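Local structure of surface presentation of antigens protein SpaK (Salmonella typhimurium, 2FM8) at residues L74-E79 and L126-R131; P106-D111 and F115-N120. The protein acts as a type III secretion chaperone that stores effectors such as SipA, SopA, SopE and SopE2 in the bacterial cytoplasm and keeps them competent for secretion. One frame throughout, in Å; residues are numbered along the deposited sequence.

Contact 1 (L74-E79 and L126-R131); sequences LMTIME and LEVFSR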
loop_
_atom_site.group_PDB
_atom_site.type_symbol
_atom_site.label_atom_id
_atom_site.label_comp_id
_atom_site.label_asym_id
_atom_site.label_seq_id
_atom_site.Cartn_x
_atom_site.Cartn_y
_atom_site.Cartn_z
ATOM N N LEU A 74 2.302 9.129 -4.668
ATOM C CA LEU A 74 0.963 9.119 -5.248
ATOM C C LEU A 74 0.566 10.454 -5.929
ATOM O O LEU A 74 -0.011 10.442 -7.019
ATOM C CB LEU A 74 -0.046 8.701 -4.207
ATOM C CG LEU A 74 -0.907 7.455 -4.383
ATOM C CD1 LEU A 74 -0.374 6.383 -5.278
ATOM C CD2 LEU A 74 -1.274 6.915 -3.006
ATOM N N MET A 75 0.866 11.588 -5.289
ATOM C CA MET A 75 0.615 12.894 -5.906
ATOM C C MET A 75 1.331 13.022 -7.218
ATOM O O MET A 75 0.769 13.531 -8.199
ATOM C CB MET A 75 1.143 14.041 -5.048
ATOM C CG MET A 75 0.692 14.097 -3.623
ATOM S SD MET A 75 -0.272 15.588 -3.332
ATOM C CE MET A 75 -1.633 14.642 -3.996
ATOM N N THR A 76 2.600 12.608 -7.224
ATOM C CA THR A 76 3.384 12.606 -8.443
ATOM C C THR A 76 2.726 11.738 -9.553
ATOM O O THR A 76 2.595 12.168 -10.692
ATOM C CB THR A 76 4.845 12.172 -8.179
ATOM O OG1 THR A 76 5.373 12.859 -7.030
ATOM C CG2 THR A 76 5.715 12.491 -9.377
ATOM N N ILE A 77 2.355 10.513 -9.223
ATOM C CA ILE A 77 1.626 9.637 -10.140
ATOM C C ILE A 77 0.347 10.330 -10.683
ATOM O O ILE A 77 0.092 10.370 -11.914
ATOM C CB ILE A 77 1.272 8.273 -9.428
ATOM C CG1 ILE A 77 2.530 7.381 -9.262
ATOM C CG2 ILE A 77 0.239 7.480 -10.178
ATOM C CD1 ILE A 77 3.133 6.890 -10.574
ATOM N N MET A 78 -0.418 10.919 -9.775
ATOM C CA MET A 78 -1.704 11.516 -10.153
ATOM C C MET A 78 -1.595 12.748 -11.038
ATOM O O MET A 78 -2.577 13.112 -11.702
ATOM C CB MET A 78 -2.549 11.807 -8.937
ATOM C CG MET A 78 -2.951 10.534 -8.269
ATOM S SD MET A 78 -3.935 10.793 -6.802
ATOM C CE MET A 78 -5.434 11.458 -7.529
ATOM N N GLU A 79 -0.405 13.363 -11.079
ATOM C CA GLU A 79 -0.196 14.491 -11.963
ATOM C C GLU A 79 -0.203 14.074 -13.454
ATOM O O GLU A 79 -0.451 14.906 -14.343
ATOM C CB GLU A 79 1.032 15.316 -11.543
ATOM C CG GLU A 79 2.350 14.859 -12.051
ATOM C CD GLU A 79 3.494 15.878 -11.762
ATOM O OE1 GLU A 79 3.437 16.541 -10.677
ATOM O OE2 GLU A 79 4.407 15.986 -12.637
ATOM N N LEU A 126 11.900 9.908 -13.943
ATOM C CA LEU A 126 12.878 9.111 -13.217
ATOM C C LEU A 126 13.664 9.954 -12.200
ATOM O O LEU A 126 13.866 9.523 -11.089
ATOM C CB LEU A 126 13.830 8.377 -14.172
ATOM C CG LEU A 126 14.946 7.591 -13.461
ATOM C CD1 LEU A 126 14.374 6.444 -12.617
ATOM C CD2 LEU A 126 15.926 7.025 -14.440
ATOM N N GLU A 127 14.122 11.143 -12.598
ATOM C CA GLU A 127 14.786 12.050 -11.676
ATOM C C GLU A 127 13.919 12.364 -10.477
ATOM O O GLU A 127 14.359 12.280 -9.340
ATOM C CB GLU A 127 15.164 13.382 -12.351
ATOM C CG GLU A 127 16.573 13.452 -12.705
ATOM C CD GLU A 127 16.999 14.764 -13.381
ATOM O OE1 GLU A 127 17.998 15.335 -12.904
ATOM O OE2 GLU A 127 16.356 15.192 -14.359
ATOM N N VAL A 128 12.686 12.736 -10.756
ATOM C CA VAL A 128 11.762 13.144 -9.713
ATOM C C VAL A 128 11.389 12.002 -8.773
ATOM O O VAL A 128 11.428 12.152 -7.545
ATOM C CB VAL A 128 10.546 13.854 -10.395
ATOM C CG1 VAL A 128 9.366 13.841 -9.579
ATOM C CG2 VAL A 128 10.962 15.298 -10.768
ATOM N N PHE A 129 11.000 10.861 -9.327
ATOM C CA PHE A 129 10.631 9.720 -8.474
ATOM C C PHE A 129 11.841 9.225 -7.670
ATOM O O PHE A 129 11.727 8.975 -6.495
ATOM C CB PHE A 129 10.061 8.562 -9.301
ATOM C CG PHE A 129 8.594 8.693 -9.623
ATOM C CD1 PHE A 129 7.655 8.071 -8.851
ATOM C CD2 PHE A 129 8.178 9.401 -10.736
ATOM C CE1 PHE A 129 6.283 8.186 -9.135
ATOM C CE2 PHE A 129 6.831 9.527 -11.047
ATOM C CZ PHE A 129 5.881 8.931 -10.242
ATOM N N SER A 130 13.007 9.097 -8.301
ATOM C CA SER A 130 14.176 8.599 -7.568
ATOM C C SER A 130 14.569 9.545 -6.407
ATOM O O SER A 130 14.885 9.092 -5.303
ATOM C CB SER A 130 15.348 8.285 -8.532
ATOM O OG SER A 130 15.954 9.456 -9.012
ATOM N N ARG A 131 14.487 10.855 -6.634
ATOM C CA ARG A 131 14.748 11.831 -5.576
ATOM C C ARG A 131 13.691 11.816 -4.482
ATOM O O ARG A 131 14.014 11.982 -3.305
ATOM C CB ARG A 131 14.890 13.256 -6.179
ATOM C CG ARG A 131 16.151 13.438 -7.000
ATOM C CD ARG A 131 16.104 14.623 -7.900
ATOM N NE ARG A 131 17.420 14.887 -8.474
ATOM C CZ ARG A 131 17.853 16.073 -8.880
ATOM N NH1 ARG A 131 17.080 17.156 -8.816
ATOM N NH2 ARG A 131 19.098 16.196 -9.308
#
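Phe129 reaches out from helix 112-132 and lays the far end of its ring against Thr76 and Ile77 of helix 62-78, a sparse antiparallel helix pair within the alpha/beta fold of a class 1B type III secretion chaperone. The two short axes approach to 11.1 Å with 163° between their directions, and only 174 Å² is buried, so a single long aromatic side chain spans most of the gap. The closest touch is Ile77 CD1 to Phe129 CZ at 3.4 Å. Ile77 CG1 lies at the ring edge, in its plane and 3.8 Å from Phe129 CZ, whereas CD1 meets the ring obliquely; the two side chains cross at about a right angle. Thr76 slides past the ring in the opposite direction and offers its methyl, with Thr76 CG2 3.6 Å from Phe129 CE2. That methyl also meets Val128 CG1 at 3.9 Å, at the exposed Val128.

The first torsion of Thr76 sets which branch faces the ring: chi1 of -46° puts OG1 beside the backbone N and CG2 anti to it, turned to the aromatic ring, while OG1 is bonded to the carbonyl of Glu72 one turn earlier. The polar end is thus satisfied inside its own helix and the cross-helix contact is wholly apolar. Beyond this shell, Ile77 also packs on Gln88, and Leu74 packs on Leu74 and Met78 on Gly92 of the second SpaK subunit, which places helix 62-78 at the dimer interface. On helix 112-132, Leu126 O accepts from both Ser130 N and Ser130 OG, the two arriving from opposite faces of the carbonyl plane, with Ser130 OG 2.9 Å away.

Contact 2 (P106-D111 and F115-N120); sequences PDFLSD and FSTALN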
loop_
_atom_site.group_PDB
_atom_site.type_symbol
_atom_site.label_atom_id
_atom_site.label_comp_id
_atom_site.label_asym_id
_atom_site.label_seq_id
_atom_site.Cartn_x
_atom_site.Cartn_y
_atom_site.Cartn_z
ATOM N N PRO A 106 0.747 4.120 -28.305
ATOM C CA PRO A 106 1.206 4.038 -29.705
ATOM C C PRO A 106 1.398 5.368 -30.460
ATOM O O PRO A 106 2.216 5.428 -31.361
ATOM C CB PRO A 106 0.133 3.173 -30.385
ATOM C CG PRO A 106 -0.516 2.439 -29.298
ATOM C CD PRO A 106 -0.444 3.289 -28.075
ATOM N N ASP A 107 0.665 6.417 -30.091
ATOM C CA ASP A 107 0.906 7.778 -30.600
ATOM C C ASP A 107 2.354 8.191 -30.442
ATOM O O ASP A 107 2.826 9.041 -31.184
ATOM C CB ASP A 107 0.090 8.812 -29.819
ATOM C CG ASP A 107 -1.381 8.779 -30.149
ATOM O OD1 ASP A 107 -1.797 8.051 -31.064
ATOM O OD2 ASP A 107 -2.119 9.492 -29.477
ATOM N N PHE A 108 3.051 7.642 -29.453
ATOM C CA PHE A 108 4.470 7.982 -29.249
ATOM C C PHE A 108 5.433 6.966 -29.817
ATOM O O PHE A 108 6.624 6.971 -29.505
ATOM C CB PHE A 108 4.711 8.245 -27.764
ATOM C CG PHE A 108 4.070 9.508 -27.301
ATOM C CD1 PHE A 108 4.767 10.699 -27.348
ATOM C CD2 PHE A 108 2.737 9.516 -26.888
ATOM C CE1 PHE A 108 4.162 11.883 -26.948
ATOM C CE2 PHE A 108 2.111 10.692 -26.495
ATOM C CZ PHE A 108 2.817 11.877 -26.511
ATOM N N LEU A 109 4.934 6.124 -30.713
ATOM C CA LEU A 109 5.748 5.071 -31.317
ATOM C C LEU A 109 5.892 5.245 -32.831
ATOM O O LEU A 109 6.501 4.403 -33.461
ATOM C CB LEU A 109 5.143 3.685 -31.001
ATOM C CG LEU A 109 5.056 3.335 -29.504
ATOM C CD1 LEU A 109 4.235 2.097 -29.235
ATOM C CD2 LEU A 109 6.471 3.153 -28.961
ATOM N N SER A 110 5.356 6.338 -33.381
ATOM C CA SER A 110 5.239 6.544 -34.830
ATOM C C SER A 110 6.549 6.947 -35.505
ATOM O O SER A 110 6.775 6.629 -36.654
ATOM C CB SER A 110 4.217 7.634 -35.110
ATOM O OG SER A 110 4.699 8.879 -34.611
ATOM N N ASP A 111 7.407 7.654 -34.773
ATOM C CA ASP A 111 8.692 8.091 -35.297
ATOM C C ASP A 111 9.611 8.395 -34.118
ATOM O O ASP A 111 9.176 8.332 -32.944
ATOM C CB ASP A 111 8.506 9.318 -36.216
ATOM C CG ASP A 111 7.735 10.421 -35.548
ATOM O OD1 ASP A 111 8.324 11.150 -34.723
ATOM O OD2 ASP A 111 6.507 10.533 -35.796
ATOM N N PHE A 115 9.040 9.220 -30.116
ATOM C CA PHE A 115 9.575 8.334 -29.100
ATOM C C PHE A 115 10.576 9.058 -28.188
ATOM O O PHE A 115 10.656 8.752 -27.012
ATOM C CB PHE A 115 10.167 7.055 -29.695
ATOM C CG PHE A 115 10.379 5.967 -28.676
ATOM C CD1 PHE A 115 9.317 5.494 -27.916
ATOM C CD2 PHE A 115 11.659 5.445 -28.443
ATOM C CE1 PHE A 115 9.500 4.506 -26.963
ATOM C CE2 PHE A 115 11.863 4.451 -27.498
ATOM C CZ PHE A 115 10.789 3.985 -26.741
ATOM N N SER A 116 11.325 10.005 -28.753
ATOM C CA SER A 116 12.232 10.863 -27.997
ATOM C C SER A 116 11.492 11.650 -26.935
ATOM O O SER A 116 11.984 11.794 -25.845
ATOM C CB SER A 116 12.991 11.817 -28.927
ATOM O OG SER A 116 14.057 12.483 -28.259
ATOM N N THR A 117 10.298 12.136 -27.255
ATOM C CA THR A 117 9.462 12.823 -26.270
ATOM C C THR A 117 9.142 11.908 -25.089
ATOM O O THR A 117 9.218 12.328 -23.924
ATOM C CB THR A 117 8.164 13.342 -26.919
ATOM O OG1 THR A 117 8.501 14.384 -27.861
ATOM C CG2 THR A 117 7.172 13.870 -25.879
ATOM N N ALA A 118 8.787 10.660 -25.395
ATOM C CA ALA A 118 8.521 9.680 -24.360
ATOM C C ALA A 118 9.770 9.367 -23.529
ATOM O O ALA A 118 9.679 9.279 -22.315
ATOM C CB ALA A 118 7.968 8.379 -24.976
ATOM N N LEU A 119 10.918 9.153 -24.178
ATOM C CA LEU A 119 12.129 8.804 -23.433
ATOM C C LEU A 119 12.648 9.933 -22.543
ATOM O O LEU A 119 13.103 9.690 -21.425
ATOM C CB LEU A 119 13.281 8.378 -24.363
ATOM C CG LEU A 119 13.259 6.994 -25.003
ATOM C CD1 LEU A 119 14.488 6.832 -25.967
ATOM C CD2 LEU A 119 13.258 5.921 -23.978
ATOM N N ASN A 120 12.623 11.161 -23.059
ATOM C CA ASN A 120 13.088 12.313 -22.294
ATOM C C ASN A 120 12.115 12.638 -21.166
ATOM O O ASN A 120 12.527 13.036 -20.072
ATOM C CB ASN A 120 13.266 13.506 -23.222
ATOM C CG ASN A 120 14.529 13.395 -24.067
ATOM O OD1 ASN A 120 15.645 13.524 -23.550
ATOM N ND2 ASN A 120 14.363 13.137 -25.348
#
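Phe108 packs on Thr117 and Ala118, and Leu109 on Phe115, in the first turns of helix 112-132. The Phe108 ring meets Thr117 obliquely, its CE1 lying 3.8 Å from the Thr117 CG2 methyl, and Phe108 CB faces Ala118 CB at 4.3 Å. Leu109 crosses Phe115 at a slant: its CD2 branch rests 3.8 Å from Phe115 CD1, again oblique to the ring. With CG anti to the backbone N (chi1 -164°), the Phe115 ring lies where it meets this branch. The same ring has Phe108 O in its plane at the edge, with Phe108 O 3.5 Å from Phe115 CD1, and that carbonyl also makes a CA-H...O contact with Phe115 CA.

The backbone bond across the segments runs from Phe115 N to Asp111 O, 3.0 Å long, with 159° at the hydrogen and the donor in the carbonyl plane. Asp111 is the N-cap: its OD1 accepts from Lys114 N, while Asp111 OD2 accepts from Ser110 OG at 2.7 Å, from above the carboxylate plane. Carboxylate and carbonyl of one residue thus hold the start of the helix.

Further out, Lys114 makes a cation-pi contact with Phe108, and Phe83 packs on Phe108 and Ala118. Leu109 and Phe115 share Leu9 of helix 6-17 and extend to the sheet, Leu109 through Val52 and Phe115 through Ile54 and Ile45, so the start of the helix packs against helix 6-17 and strands 43-48 and 51-57.

How the contacts relate
Both contacts use helix 112-132: contact 2 fixes its N-terminal turns to the preceding loop, and contact 1 joins a later part to helix 62-78. Their centres lie 20 Å apart and their nearest atoms about 7 Å apart; they share helix 112-132 but do not touch. Along the sequence contact 2 is nested within the loop that contact 1 closes. The surroundings differ too. Segment 74-79 borders the second SpaK subunit, whereas in segment 115-120 Leu119 and Asn120 meet the chain of another protein, Asn120 OD1 by a hydrogen bond. The helix therefore runs from a partner-binding region toward the helix at the dimer interface.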